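Filamentation induced by cAMP protein Fic (Desulfovibrio alaskensis, PDB 4RGL) belongs to the Fic/DOC family, with a largely helical Fic core followed by a C-terminal domain of the helix-turn-helix class. Local coordinates at residues Pro11-Ile25 with Ala235-Arg249. Residues are numbered along the deposited sequence; the frame is centred on the assembly and turned at random.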
loop_
_atom_site.group_PDB
_atom_site.type_symbol
_atom_site.label_atom_id
_atom_site.label_comp_id
_atom_site.label_asym_id
_atom_site.label_seq_id
_atom_site.Cartn_x
_atom_site.Cartn_y
_atom_site.Cartn_z
ATOM N N PRO A 11 24.789 13.684 -3.894
ATOM C CA PRO A 11 25.517 13.176 -5.084
ATOM C C PRO A 11 24.570 12.651 -6.173
ATOM O O PRO A 11 24.567 11.452 -6.475
ATOM C CB PRO A 11 26.380 12.046 -4.512
ATOM C CG PRO A 11 25.659 11.601 -3.288
ATOM C CD PRO A 11 25.037 12.836 -2.706
ATOM N N TYR A 12 23.821 13.555 -6.809
ATOM C CA TYR A 12 22.893 13.179 -7.858
ATOM C C TYR A 12 23.566 13.269 -9.224
ATOM O O TYR A 12 23.882 14.370 -9.689
ATOM C CB TYR A 12 21.634 14.067 -7.813
ATOM N N THR A 13 23.861 12.100 -9.838
ATOM C CA THR A 13 24.428 12.028 -11.197
ATOM C C THR A 13 23.586 11.063 -12.047
ATOM O O THR A 13 23.477 9.879 -11.713
ATOM C CB THR A 13 25.913 11.609 -11.158
ATOM O OG1 THR A 13 26.033 10.385 -10.434
ATOM C CG2 THR A 13 26.811 12.681 -10.532
ATOM N N ILE A 14 22.939 11.587 -13.110
ATOM C CA ILE A 14 22.015 10.809 -13.952
ATOM C C ILE A 14 22.794 9.740 -14.772
ATOM O O ILE A 14 24.015 9.823 -14.896
ATOM C CB ILE A 14 21.176 11.755 -14.892
ATOM C CG1 ILE A 14 20.426 12.857 -14.077
ATOM C CG2 ILE A 14 20.194 10.954 -15.750
ATOM C CD1 ILE A 14 21.310 14.090 -13.642
ATOM N N THR A 15 22.079 8.717 -15.268
ATOM C CA THR A 15 22.661 7.623 -16.047
ATOM C C THR A 15 21.625 7.126 -17.097
ATOM O O THR A 15 20.419 7.239 -16.867
ATOM C CB THR A 15 23.128 6.475 -15.091
ATOM O OG1 THR A 15 23.570 5.363 -15.861
ATOM C CG2 THR A 15 22.050 6.034 -14.154
ATOM N N PRO A 16 22.075 6.561 -18.260
ATOM C CA PRO A 16 21.100 6.092 -19.268
ATOM C C PRO A 16 20.082 5.090 -18.692
ATOM O O PRO A 16 18.979 4.977 -19.213
ATOM C CB PRO A 16 21.984 5.427 -20.341
ATOM C CG PRO A 16 23.346 5.291 -19.711
ATOM C CD PRO A 16 23.462 6.392 -18.733
ATOM N N ALA A 17 20.450 4.376 -17.618
ATOM C CA ALA A 17 19.535 3.434 -16.970
ATOM C C ALA A 17 18.381 4.175 -16.276
ATOM O O ALA A 17 17.235 3.722 -16.342
ATOM C CB ALA A 17 20.288 2.579 -15.964
ATOM N N ILE A 18 18.679 5.350 -15.641
ATOM C CA ILE A 18 17.665 6.159 -14.946
ATOM C C ILE A 18 16.613 6.675 -15.941
ATOM O O ILE A 18 15.418 6.490 -15.709
ATOM C CB ILE A 18 18.320 7.341 -14.156
ATOM C CG1 ILE A 18 18.966 6.836 -12.844
ATOM C CG2 ILE A 18 17.286 8.455 -13.862
ATOM C CD1 ILE A 18 19.807 7.960 -12.039
ATOM N N VAL A 19 17.057 7.308 -17.060
ATOM C CA VAL A 19 16.127 7.898 -18.036
ATOM C C VAL A 19 15.212 6.802 -18.633
ATOM O O VAL A 19 14.028 7.050 -18.841
ATOM C CB VAL A 19 16.858 8.699 -19.155
ATOM C CG1 VAL A 19 17.660 9.857 -18.565
ATOM C CG2 VAL A 19 17.750 7.795 -19.999
ATOM N N ASN A 20 15.745 5.571 -18.814
ATOM C CA ASN A 20 14.953 4.447 -19.321
ATOM C C ASN A 20 13.921 3.988 -18.275
ATOM O O ASN A 20 12.791 3.631 -18.634
ATOM C CB ASN A 20 15.862 3.282 -19.727
ATOM C CG ASN A 20 16.450 3.430 -21.113
ATOM O OD1 ASN A 20 15.915 2.911 -22.098
ATOM N ND2 ASN A 20 17.547 4.163 -21.223
ATOM N N LEU A 21 14.292 4.041 -16.981
ATOM C CA LEU A 21 13.371 3.675 -15.895
ATOM C C LEU A 21 12.296 4.741 -15.722
ATOM O O LEU A 21 11.126 4.405 -15.569
ATOM C CB LEU A 21 14.131 3.460 -14.581
ATOM C CG LEU A 21 14.939 2.159 -14.493
ATOM C CD1 LEU A 21 15.894 2.192 -13.334
ATOM C CD2 LEU A 21 14.018 0.937 -14.402
ATOM N N VAL A 22 12.681 6.032 -15.845
ATOM C CA VAL A 22 11.731 7.148 -15.770
ATOM C C VAL A 22 10.748 7.059 -16.951
ATOM O O VAL A 22 9.538 7.189 -16.755
ATOM C CB VAL A 22 12.468 8.522 -15.739
ATOM C CG1 VAL A 22 11.483 9.679 -15.873
ATOM C CG2 VAL A 22 13.299 8.666 -14.466
ATOM N N ALA A 23 11.263 6.742 -18.152
ATOM C CA ALA A 23 10.441 6.589 -19.343
ATOM C C ALA A 23 9.440 5.459 -19.177
ATOM O O ALA A 23 8.266 5.621 -19.526
ATOM C CB ALA A 23 11.320 6.331 -20.553
ATOM N N GLU A 24 9.888 4.307 -18.637
ATOM C CA GLU A 24 9.010 3.157 -18.487
ATOM C C GLU A 24 7.962 3.416 -17.383
ATOM O O GLU A 24 6.766 3.232 -17.627
ATOM C CB GLU A 24 9.814 1.878 -18.192
ATOM C CG GLU A 24 8.974 0.603 -18.299
ATOM C CD GLU A 24 9.734 -0.697 -18.096
ATOM O OE1 GLU A 24 10.986 -0.676 -18.171
ATOM O OE2 GLU A 24 9.074 -1.738 -17.865
ATOM N N ILE A 25 8.407 3.919 -16.189
ATOM C CA ILE A 25 7.487 4.252 -15.088
ATOM C C ILE A 25 6.437 5.248 -15.582
ATOM O O ILE A 25 5.240 4.996 -15.448
ATOM C CB ILE A 25 8.254 4.803 -13.846
ATOM C CG1 ILE A 25 9.192 3.717 -13.242
ATOM C CG2 ILE A 25 7.270 5.327 -12.791
ATOM C CD1 ILE A 25 10.153 4.237 -12.169
ATOM N N ALA A 235 30.063 6.823 -1.930
ATOM C CA ALA A 235 29.553 8.207 -1.810
ATOM C C ALA A 235 28.785 8.642 -3.094
ATOM O O ALA A 235 28.984 9.757 -3.591
ATOM C CB ALA A 235 30.703 9.171 -1.529
ATOM N N ASP A 236 27.904 7.759 -3.610
ATOM C CA ASP A 236 27.146 8.033 -4.832
ATOM C C ASP A 236 25.731 7.444 -4.735
ATOM O O ASP A 236 25.579 6.238 -4.548
ATOM C CB ASP A 236 27.884 7.457 -6.058
ATOM C CG ASP A 236 27.211 7.746 -7.386
ATOM O OD1 ASP A 236 26.382 8.689 -7.443
ATOM O OD2 ASP A 236 27.567 7.083 -8.385
ATOM N N ALA A 237 24.698 8.293 -4.895
ATOM C CA ALA A 237 23.296 7.856 -4.795
ATOM C C ALA A 237 22.845 7.096 -6.057
ATOM O O ALA A 237 21.884 6.327 -5.999
ATOM C CB ALA A 237 22.395 9.053 -4.567
ATOM N N THR A 238 23.539 7.324 -7.198
ATOM C CA THR A 238 23.179 6.762 -8.511
ATOM C C THR A 238 22.738 5.238 -8.414
ATOM O O THR A 238 21.641 4.904 -8.868
ATOM C CB THR A 238 24.349 6.931 -9.499
ATOM O OG1 THR A 238 24.680 8.317 -9.587
ATOM C CG2 THR A 238 24.033 6.380 -10.884
ATOM N N PRO A 239 23.580 4.311 -7.851
ATOM C CA PRO A 239 23.185 2.885 -7.841
ATOM C C PRO A 239 21.910 2.635 -7.022
ATOM O O PRO A 239 21.113 1.758 -7.376
ATOM C CB PRO A 239 24.396 2.186 -7.213
ATOM C CG PRO A 239 25.133 3.266 -6.488
ATOM C CD PRO A 239 24.929 4.499 -7.283
ATOM N N PHE A 240 21.711 3.409 -5.932
ATOM C CA PHE A 240 20.510 3.299 -5.105
ATOM C C PHE A 240 19.278 3.783 -5.884
ATOM O O PHE A 240 18.214 3.156 -5.812
ATOM C CB PHE A 240 20.676 4.103 -3.796
ATOM C CG PHE A 240 19.446 4.117 -2.913
ATOM C CD1 PHE A 240 19.160 3.045 -2.073
ATOM C CD2 PHE A 240 18.606 5.225 -2.878
ATOM C CE1 PHE A 240 18.027 3.062 -1.253
ATOM C CE2 PHE A 240 17.478 5.243 -2.053
ATOM C CZ PHE A 240 17.199 4.164 -1.240
ATOM N N VAL A 241 19.432 4.890 -6.647
ATOM C CA VAL A 241 18.349 5.449 -7.459
ATOM C C VAL A 241 17.926 4.427 -8.523
ATOM O O VAL A 241 16.732 4.180 -8.693
ATOM C CB VAL A 241 18.762 6.803 -8.099
ATOM C CG1 VAL A 241 17.652 7.350 -8.997
ATOM C CG2 VAL A 241 19.132 7.820 -7.023
ATOM N N GLU A 242 18.915 3.756 -9.161
ATOM C CA GLU A 242 18.640 2.689 -10.127
ATOM C C GLU A 242 17.847 1.561 -9.476
ATOM O O GLU A 242 16.889 1.065 -10.068
ATOM C CB GLU A 242 19.949 2.133 -10.721
ATOM C CG GLU A 242 20.640 3.059 -11.712
ATOM C CD GLU A 242 21.876 2.452 -12.358
ATOM O OE1 GLU A 242 22.280 1.341 -11.946
ATOM O OE2 GLU A 242 22.432 3.084 -13.284
ATOM N N PHE A 243 18.247 1.150 -8.241
ATOM C CA PHE A 243 17.577 0.066 -7.525
ATOM C C PHE A 243 16.148 0.436 -7.203
ATOM O O PHE A 243 15.237 -0.354 -7.464
ATOM C CB PHE A 243 18.332 -0.291 -6.227
ATOM C CG PHE A 243 17.703 -1.434 -5.451
ATOM C CD1 PHE A 243 18.065 -2.754 -5.707
ATOM C CD2 PHE A 243 16.723 -1.192 -4.489
ATOM C CE1 PHE A 243 17.465 -3.810 -5.009
ATOM C CE2 PHE A 243 16.108 -2.250 -3.813
ATOM C CZ PHE A 243 16.486 -3.552 -4.074
HETATM N N MSE A 244 15.939 1.633 -6.604
HETATM C CA MSE A 244 14.616 2.060 -6.174
HETATM C C MSE A 244 13.682 2.282 -7.372
HETATM O O MSE A 244 12.558 1.774 -7.362
HETATM C CB MSE A 244 14.703 3.324 -5.329
HETATM C CG MSE A 244 13.443 3.578 -4.502
HETATM SE SE MSE A 244 12.979 2.054 -3.358
HETATM C CE MSE A 244 14.638 1.900 -2.379
ATOM N N LEU A 245 14.155 3.015 -8.428
ATOM C CA LEU A 245 13.347 3.212 -9.647
ATOM C C LEU A 245 13.031 1.873 -10.293
ATOM O O LEU A 245 11.946 1.695 -10.848
ATOM C CB LEU A 245 14.056 4.134 -10.657
ATOM C CG LEU A 245 14.163 5.617 -10.264
ATOM C CD1 LEU A 245 14.948 6.391 -11.303
ATOM C CD2 LEU A 245 12.789 6.240 -10.078
ATOM N N GLY A 246 13.960 0.919 -10.163
ATOM C CA GLY A 246 13.754 -0.441 -10.635
ATOM C C GLY A 246 12.649 -1.135 -9.870
ATOM O O GLY A 246 11.692 -1.636 -10.471
ATOM N N ALA A 247 12.717 -1.069 -8.515
ATOM C CA ALA A 247 11.693 -1.638 -7.639
ATOM C C ALA A 247 10.327 -0.989 -7.893
ATOM O O ALA A 247 9.320 -1.698 -8.006
ATOM C CB ALA A 247 12.094 -1.460 -6.181
ATOM N N LEU A 248 10.302 0.367 -8.036
ATOM C CA LEU A 248 9.070 1.124 -8.299
ATOM C C LEU A 248 8.453 0.715 -9.617
ATOM O O LEU A 248 7.240 0.513 -9.688
ATOM C CB LEU A 248 9.355 2.627 -8.294
ATOM C CG LEU A 248 9.524 3.250 -6.914
ATOM C CD1 LEU A 248 10.293 4.542 -6.991
ATOM C CD2 LEU A 248 8.180 3.455 -6.244
ATOM N N ARG A 249 9.295 0.543 -10.667
ATOM C CA ARG A 249 8.841 0.070 -11.978
ATOM C C ARG A 249 8.206 -1.305 -11.855
ATOM O O ARG A 249 7.102 -1.518 -12.347
ATOM C CB ARG A 249 10.013 0.024 -12.965
ATOM C CG ARG A 249 9.653 -0.612 -14.307
ATOM C CD ARG A 249 10.871 -1.174 -14.993
ATOM N NE ARG A 249 11.469 -2.270 -14.231
ATOM C CZ ARG A 249 12.575 -2.907 -14.599
ATOM N NH1 ARG A 249 13.201 -2.570 -15.721
ATOM N NH2 ARG A 249 13.066 -3.885 -13.849
#
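Leu21 and Leu245 interlock between two nearly parallel helices, 16-25 and 238-249, whose axes come within 9.7 Å at an angle of 20°. Each is a knob in the other's hole: Leu21 sits among Glu242, Leu245, Gly246 and Arg249, and Leu245 among Ile18, Leu21, Val22 and Ile25. The two side chains meet obliquely, Leu21 laying CD1 3.8 Å from Leu245 CB, while its other methyl, CD2, rests over one face of the Arg249 guanidinium. Leu245 is gripped from two sides of its fork, CD1 touching Ile18 CG2 at 4.0 Å and CD2 touching Ile25 CD1 at 3.9 Å. Ile18 also sends its CD1 to Val241 CG1, 3.8 Å away; with CG1 anti to the carbonyl carbon (chi1 -77°), its longer branch reaches Val241 while CG2 is left for Leu245.

Polar groups bracket this apolar seam. At the start, Thr13 OG1 donates to Thr238 OG1 over 2.6 Å, the side chains crossing at about a right angle. Asp236, just before the turn into helix 238-249, makes a capping bond: its OD1 accepts from Thr238 N at 3.2 Å, met from above the carboxylate plane. At the far end, Glu24 OE1 lies at the edge of the Arg249 guanidinium, near its plane, but their salt bridge is long, 3.8 Å from OE1 to NH1; the strongest polar partner of Glu24 is Arg253, which forms a salt bridge with OE2.

Helix 238-249 also packs on helix 168-182, Met244, whose side chain leads away from helix 16-25, touching Cys173. The chemistry implies attachment chiefly by interlocked aliphatic groups, with one direct hydrogen bond, Thr13 to Thr238, at the N-terminal approach.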